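Local coordinates for protein sugar-binding transcriptional regulator, LacI family (Enterococcus faecalis, PDB 3CS3) that probably acts as a DNA-binding repressor of the LacI family, controlling transcription in response to a sugar bound by the C-terminal domain present here, at residues T107-Q112 with R208-D213; V139-L144 with Y151-G156. All coordinates share one frame; numbering follows the deposited sequence.

Interaction 1. Residues T107-Q112 with R208-D213; sequences TQAIEQ and RIIGFD
Ala-109, on the helix of 107-112, and Ile-210, on the strand of 208-213, bring the two backbones closest, their CA atoms 6.8 Å apart, and the CB of each points toward the other segment. Ile-210 does nearly all the work from the strand side, with its two branches divided between two helix residues. CG2 reaches the methyl of Ala-109, with 4.1 Å between Ile-210 CG2 and Ala-109 CB. The other branch is extended (chi2 -178°) and ends at CD1, which meets Gln-112 CB at 3.7 Å. The same methyl also rests at 3.7 Å from the backbone oxygen of Ala-109, as Ile-210 CD1 to Ala-109 O. Strand 207-210 is an outermost strand of the four-stranded parallel sheet in the C-terminal subdomain of this periplasmic-binding-protein-like fold, and helix 102-115 packs on one face of that sheet. Ile-210 is held in place by backbone bonds to Val-181 and Ala-183 of the adjacent strand. Gln-112 crosses Ile-210 at about a right angle and contributes its aliphatic root: the chain bends at chi2 (-68°), turning the amide away from the strand. Ala-109 also touches Phe-182 of the sheet and Ile-228 of strand 227-229, which puts its small side chain among apolar neighbours from both sheets.

Interaction 2. Residues V139-L144 with Y151-G156; sequences VSTREL and YEIIQG
The methyl of Thr-141 sits over one face of the Tyr-151 ring, and this CH-pi contact joins helix segment 139-144 to strand 151-155. Thr-141 CG2 lies 3.9 Å from the centroid of the Tyr-151 ring, 27° off the ring normal, so it is displaced from the middle toward the rim. The shift is toward the phenol end: Thr-141 CG2 is 3.5 Å from Tyr-151 CZ, and Thr-141 CB is 3.6 Å from Tyr-151 OH. With CG2 anti to the carbonyl carbon, Thr-141 presents its methyl to the ring, while OG1 (chi1 58°) hydrogen-bonds back to the backbone oxygen of Leu-137, one turn earlier in the helix.

Leu-144 takes the other end of the tyrosine. Its CD1 packs against the root of the side chain, 3.7 Å from Tyr-151 CB, and Leu-144 CB stands 4.0 Å from Tyr-151 CD1, approaching the ring obliquely. The tyrosine side chain lies across the helix segment, with Leu-144 near its base and Thr-141 near its hydroxyl. Ile-153, two residues along the strand, adds a looser contact, its CD1 4.3 Å from Thr-141 CG2.

Helix segment 139-144 and strand 151-155 run almost antiparallel, their axes at 168°, as the second half of the right-handed beta-alpha-beta crossover formed by strand 121-125, helix 131-146 and strand 151-155. Strand 151-155 borders strand 121-125 in the sheet; Thr-141 also touches Leu-123 there and Leu-144 touches Val-121, while on the sheet's other face Ile-154 packs against helix 160-170.

How the interactions relate
From the N terminus, the chain first builds most of the seven-stranded mixed sheet, up to strand 95-100, then enters helix 102-115, strand 121-125, helix 131-146 and strand 151-155, and reaches strand 207-210 by way of helix 160-170, strand 179-183 and helix 186-196. Interaction 2 closes a short six-residue loop, nested within the 95-residue loop closed by interaction 1. The contacts lie at the two outermost strands of one four-stranded parallel sheet, 151-155 and 207-210, with their centres about 12 Å apart. Their helices meet directly: Ile-110 packs on Ser-140, Glu-143 and Leu-144, with Ile-110 CG1 3.8 Å from Leu-144 CD2. Together, helices 102-115 and 131-146 form a layer across that sheet.

Interaction 1. Residues T107-Q112 with R208-D213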
loop_
_atom_site.group_PDB
_atom_site.type_symbol
_atom_site.label_atom_id
_atom_site.label_comp_id
_atom_site.label_asym_id
_atom_site.label_seq_id
_atom_site.Cartn_x
_atom_site.Cartn_y
_atom_site.Cartn_z
ATOM N N THR A 107 -1.467 7.212 -25.448
ATOM C CA THR A 107 -1.755 6.926 -26.863
ATOM C C THR A 107 -2.394 5.552 -27.027
ATOM O O THR A 107 -3.370 5.404 -27.756
ATOM C CB THR A 107 -0.484 7.012 -27.750
ATOM O OG1 THR A 107 0.026 8.347 -27.727
ATOM C CG2 THR A 107 -0.774 6.638 -29.196
ATOM N N GLN A 108 -1.853 4.559 -26.327
ATOM C CA GLN A 108 -2.389 3.203 -26.380
ATOM C C GLN A 108 -3.791 3.083 -25.779
ATOM O O GLN A 108 -4.603 2.293 -26.255
ATOM C CB GLN A 108 -1.421 2.221 -25.723
ATOM C CG GLN A 108 -0.241 1.840 -26.619
ATOM C CD GLN A 108 0.851 1.085 -25.877
ATOM O OE1 GLN A 108 1.122 -0.083 -26.168
ATOM N NE2 GLN A 108 1.477 1.747 -24.911
ATOM N N ALA A 109 -4.079 3.879 -24.750
ATOM C CA ALA A 109 -5.404 3.871 -24.132
ATOM C C ALA A 109 -6.420 4.608 -24.979
ATOM O O ALA A 109 -7.531 4.126 -25.188
ATOM C CB ALA A 109 -5.355 4.476 -22.756
ATOM N N ILE A 110 -6.028 5.776 -25.473
ATOM C CA ILE A 110 -6.932 6.640 -26.211
ATOM C C ILE A 110 -7.222 6.106 -27.631
ATOM O O ILE A 110 -8.250 6.435 -28.228
ATOM C CB ILE A 110 -6.423 8.109 -26.193
ATOM C CG1 ILE A 110 -7.582 9.084 -26.001
ATOM C CG2 ILE A 110 -5.570 8.430 -27.399
ATOM C CD1 ILE A 110 -8.031 9.213 -24.552
ATOM N N GLU A 111 -6.326 5.250 -28.126
ATOM C CA GLU A 111 -6.478 4.529 -29.386
ATOM C C GLU A 111 -7.654 3.569 -29.321
ATOM O O GLU A 111 -8.303 3.313 -30.332
ATOM C CB GLU A 111 -5.215 3.720 -29.657
ATOM C CG GLU A 111 -4.951 3.353 -31.092
ATOM C CD GLU A 111 -3.572 2.740 -31.274
ATOM O OE1 GLU A 111 -3.347 1.615 -30.771
ATOM O OE2 GLU A 111 -2.712 3.383 -31.918
ATOM N N GLN A 112 -7.912 3.036 -28.129
ATOM C CA GLN A 112 -8.988 2.083 -27.921
ATOM C C GLN A 112 -10.348 2.761 -27.979
ATOM O O GLN A 112 -11.326 2.154 -28.434
ATOM C CB GLN A 112 -8.821 1.366 -26.579
ATOM C CG GLN A 112 -7.497 0.647 -26.408
ATOM C CD GLN A 112 -7.367 -0.547 -27.321
ATOM O OE1 GLN A 112 -8.292 -1.346 -27.447
ATOM N NE2 GLN A 112 -6.215 -0.676 -27.969
ATOM N N ARG A 208 -18.024 2.579 -19.686
ATOM C CA ARG A 208 -16.824 1.895 -20.155
ATOM C C ARG A 208 -15.572 2.633 -19.685
ATOM O O ARG A 208 -15.465 3.849 -19.851
ATOM C CB ARG A 208 -16.837 1.775 -21.678
ATOM C CG ARG A 208 -18.079 1.109 -22.247
ATOM C CD ARG A 208 -17.951 0.886 -23.752
ATOM N NE ARG A 208 -18.062 2.126 -24.522
ATOM C CZ ARG A 208 -18.050 2.193 -25.852
ATOM N NH1 ARG A 208 -17.932 1.091 -26.578
ATOM N NH2 ARG A 208 -18.156 3.366 -26.458
ATOM N N ILE A 209 -14.631 1.895 -19.097
ATOM C CA ILE A 209 -13.469 2.508 -18.452
ATOM C C ILE A 209 -12.127 1.869 -18.836
ATOM O O ILE A 209 -12.036 0.660 -19.032
ATOM C CB ILE A 209 -13.669 2.600 -16.898
ATOM C CG1 ILE A 209 -12.626 3.514 -16.241
ATOM C CG2 ILE A 209 -13.697 1.219 -16.253
ATOM C CD1 ILE A 209 -13.115 4.184 -14.965
ATOM N N ILE A 210 -11.104 2.708 -19.005
ATOM C CA ILE A 210 -9.711 2.255 -19.104
ATOM C C ILE A 210 -8.877 3.019 -18.076
ATOM O O ILE A 210 -8.988 4.243 -17.967
ATOM C CB ILE A 210 -9.108 2.432 -20.524
ATOM C CG1 ILE A 210 -9.951 1.696 -21.569
ATOM C CG2 ILE A 210 -7.661 1.910 -20.574
ATOM C CD1 ILE A 210 -9.412 1.774 -22.984
ATOM N N GLY A 211 -8.070 2.289 -17.306
ATOM C CA GLY A 211 -7.186 2.887 -16.309
ATOM C C GLY A 211 -5.728 2.914 -16.746
ATOM O O GLY A 211 -5.422 2.878 -17.937
ATOM N N PHE A 212 -4.834 2.965 -15.763
ATOM C CA PHE A 212 -3.394 3.104 -15.975
ATOM C C PHE A 212 -2.774 2.631 -14.667
ATOM O O PHE A 212 -3.297 2.967 -13.600
ATOM C CB PHE A 212 -3.060 4.585 -16.202
ATOM C CG PHE A 212 -1.792 4.846 -16.993
ATOM C CD1 PHE A 212 -1.861 5.458 -18.246
ATOM C CD2 PHE A 212 -0.534 4.533 -16.475
ATOM C CE1 PHE A 212 -0.692 5.730 -18.988
ATOM C CE2 PHE A 212 0.641 4.793 -17.210
ATOM C CZ PHE A 212 0.558 5.397 -18.464
ATOM N N ASP A 213 -1.700 1.838 -14.763
ATOM C CA ASP A 213 -0.881 1.294 -13.633
ATOM C C ASP A 213 -0.871 -0.223 -13.501
ATOM O O ASP A 213 0.113 -0.781 -13.024
ATOM C CB ASP A 213 -1.176 1.912 -12.249
ATOM C CG ASP A 213 -0.665 3.332 -12.118
ATOM O OD1 ASP A 213 0.123 3.768 -12.981
ATOM O OD2 ASP A 213 -1.076 4.017 -11.162
#

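Interaction 2. Residues V139-L144 with Y151-G156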
loop_
_atom_site.group_PDB
_atom_site.type_symbol
_atom_site.label_atom_id
_atom_site.label_comp_id
_atom_site.label_asym_id
_atom_site.label_seq_id
_atom_site.Cartn_x
_atom_site.Cartn_y
_atom_site.Cartn_z
ATOM N N VAL A 139 -1.341 14.307 -24.713
ATOM C CA VAL A 139 -1.405 13.291 -25.751
ATOM C C VAL A 139 -2.847 12.822 -25.997
ATOM O O VAL A 139 -3.239 12.591 -27.147
ATOM C CB VAL A 139 -0.413 12.138 -25.431
ATOM C CG1 VAL A 139 -0.892 10.794 -25.955
ATOM C CG2 VAL A 139 0.943 12.481 -26.000
ATOM N N SER A 140 -3.624 12.713 -24.916
ATOM C CA SER A 140 -5.030 12.310 -24.982
ATOM C C SER A 140 -5.860 13.317 -25.768
ATOM O O SER A 140 -6.560 12.934 -26.701
ATOM C CB SER A 140 -5.623 12.150 -23.581
ATOM O OG SER A 140 -4.939 11.157 -22.848
ATOM N N THR A 141 -5.760 14.593 -25.385
ATOM C CA THR A 141 -6.493 15.684 -26.032
ATOM C C THR A 141 -6.097 15.866 -27.503
ATOM O O THR A 141 -6.969 16.078 -28.344
ATOM C CB THR A 141 -6.321 17.021 -25.283
ATOM O OG1 THR A 141 -4.932 17.356 -25.212
ATOM C CG2 THR A 141 -6.887 16.926 -23.871
ATOM N N ARG A 142 -4.800 15.762 -27.801
ATOM C CA ARG A 142 -4.290 15.828 -29.178
ATOM C C ARG A 142 -4.891 14.751 -30.089
ATOM O O ARG A 142 -5.336 15.052 -31.202
ATOM C CB ARG A 142 -2.759 15.744 -29.196
ATOM C CG ARG A 142 -2.127 15.625 -30.585
ATOM C CD ARG A 142 -0.619 15.388 -30.515
ATOM N NE ARG A 142 -0.269 14.007 -30.173
ATOM C CZ ARG A 142 0.972 13.573 -29.939
ATOM N NH1 ARG A 142 1.181 12.299 -29.639
ATOM N NH2 ARG A 142 2.007 14.404 -30.000
ATOM N N GLU A 143 -4.918 13.507 -29.612
ATOM C CA GLU A 143 -5.449 12.399 -30.407
ATOM C C GLU A 143 -6.971 12.421 -30.528
ATOM O O GLU A 143 -7.513 12.009 -31.552
ATOM C CB GLU A 143 -4.983 11.050 -29.861
ATOM C CG GLU A 143 -3.482 10.791 -29.977
ATOM C CD GLU A 143 -3.003 10.634 -31.412
ATOM O OE1 GLU A 143 -3.705 9.987 -32.221
ATOM O OE2 GLU A 143 -1.911 11.150 -31.724
ATOM N N LEU A 144 -7.654 12.896 -29.489
ATOM C CA LEU A 144 -9.112 13.004 -29.526
ATOM C C LEU A 144 -9.558 14.090 -30.504
ATOM O O LEU A 144 -10.518 13.899 -31.249
ATOM C CB LEU A 144 -9.696 13.236 -28.126
ATOM C CG LEU A 144 -9.656 12.029 -27.176
ATOM C CD1 LEU A 144 -10.095 12.424 -25.784
ATOM C CD2 LEU A 144 -10.458 10.828 -27.676
ATOM N N TYR A 151 -14.318 15.768 -25.692
ATOM C CA TYR A 151 -13.855 15.349 -24.385
ATOM C C TYR A 151 -14.212 16.343 -23.285
ATOM O O TYR A 151 -14.411 17.529 -23.542
ATOM C CB TYR A 151 -12.338 15.060 -24.394
ATOM C CG TYR A 151 -11.425 16.250 -24.669
ATOM C CD1 TYR A 151 -10.808 16.407 -25.910
ATOM C CD2 TYR A 151 -11.158 17.200 -23.680
ATOM C CE1 TYR A 151 -9.957 17.484 -26.161
ATOM C CE2 TYR A 151 -10.326 18.283 -23.925
ATOM C CZ TYR A 151 -9.731 18.422 -25.165
ATOM O OH TYR A 151 -8.894 19.492 -25.392
ATOM N N GLU A 152 -14.290 15.832 -22.062
ATOM C CA GLU A 152 -14.354 16.658 -20.867
ATOM C C GLU A 152 -13.246 16.200 -19.919
ATOM O O GLU A 152 -13.048 15.001 -19.724
ATOM C CB GLU A 152 -15.730 16.543 -20.202
ATOM C CG GLU A 152 -15.925 17.499 -19.028
ATOM C CD GLU A 152 -17.384 17.718 -18.661
ATOM O OE1 GLU A 152 -18.184 16.756 -18.699
ATOM O OE2 GLU A 152 -17.726 18.870 -18.321
ATOM N N ILE A 153 -12.523 17.161 -19.352
ATOM C CA ILE A 153 -11.461 16.898 -18.387
ATOM C C ILE A 153 -12.022 17.059 -16.979
ATOM O O ILE A 153 -12.527 18.125 -16.621
ATOM C CB ILE A 153 -10.259 17.865 -18.588
ATOM C CG1 ILE A 153 -9.615 17.638 -19.958
ATOM C CG2 ILE A 153 -9.226 17.706 -17.462
ATOM C CD1 ILE A 153 -8.666 18.734 -20.388
ATOM N N ILE A 154 -11.941 15.991 -16.188
ATOM C CA ILE A 154 -12.413 16.018 -14.806
ATOM C C ILE A 154 -11.233 15.859 -13.865
ATOM O O ILE A 154 -10.503 14.871 -13.933
ATOM C CB ILE A 154 -13.485 14.944 -14.552
ATOM C CG1 ILE A 154 -14.702 15.222 -15.432
ATOM C CG2 ILE A 154 -13.909 14.921 -13.082
ATOM C CD1 ILE A 154 -15.382 13.997 -15.892
ATOM N N GLN A 155 -11.054 16.856 -13.002
ATOM C CA GLN A 155 -9.922 16.937 -12.086
ATOM C C GLN A 155 -10.042 15.942 -10.933
ATOM O O GLN A 155 -11.078 15.867 -10.268
ATOM C CB GLN A 155 -9.799 18.365 -11.541
ATOM C CG GLN A 155 -8.449 18.702 -10.909
ATOM C CD GLN A 155 -7.317 18.801 -11.924
ATOM O OE1 GLN A 155 -7.451 19.423 -12.982
ATOM N NE2 GLN A 155 -6.187 18.193 -11.595
ATOM N N GLY A 156 -8.977 15.170 -10.729
ATOM C CA GLY A 156 -8.834 14.273 -9.579
ATOM C C GLY A 156 -7.459 14.484 -8.979
ATOM O O GLY A 156 -6.791 15.468 -9.297
#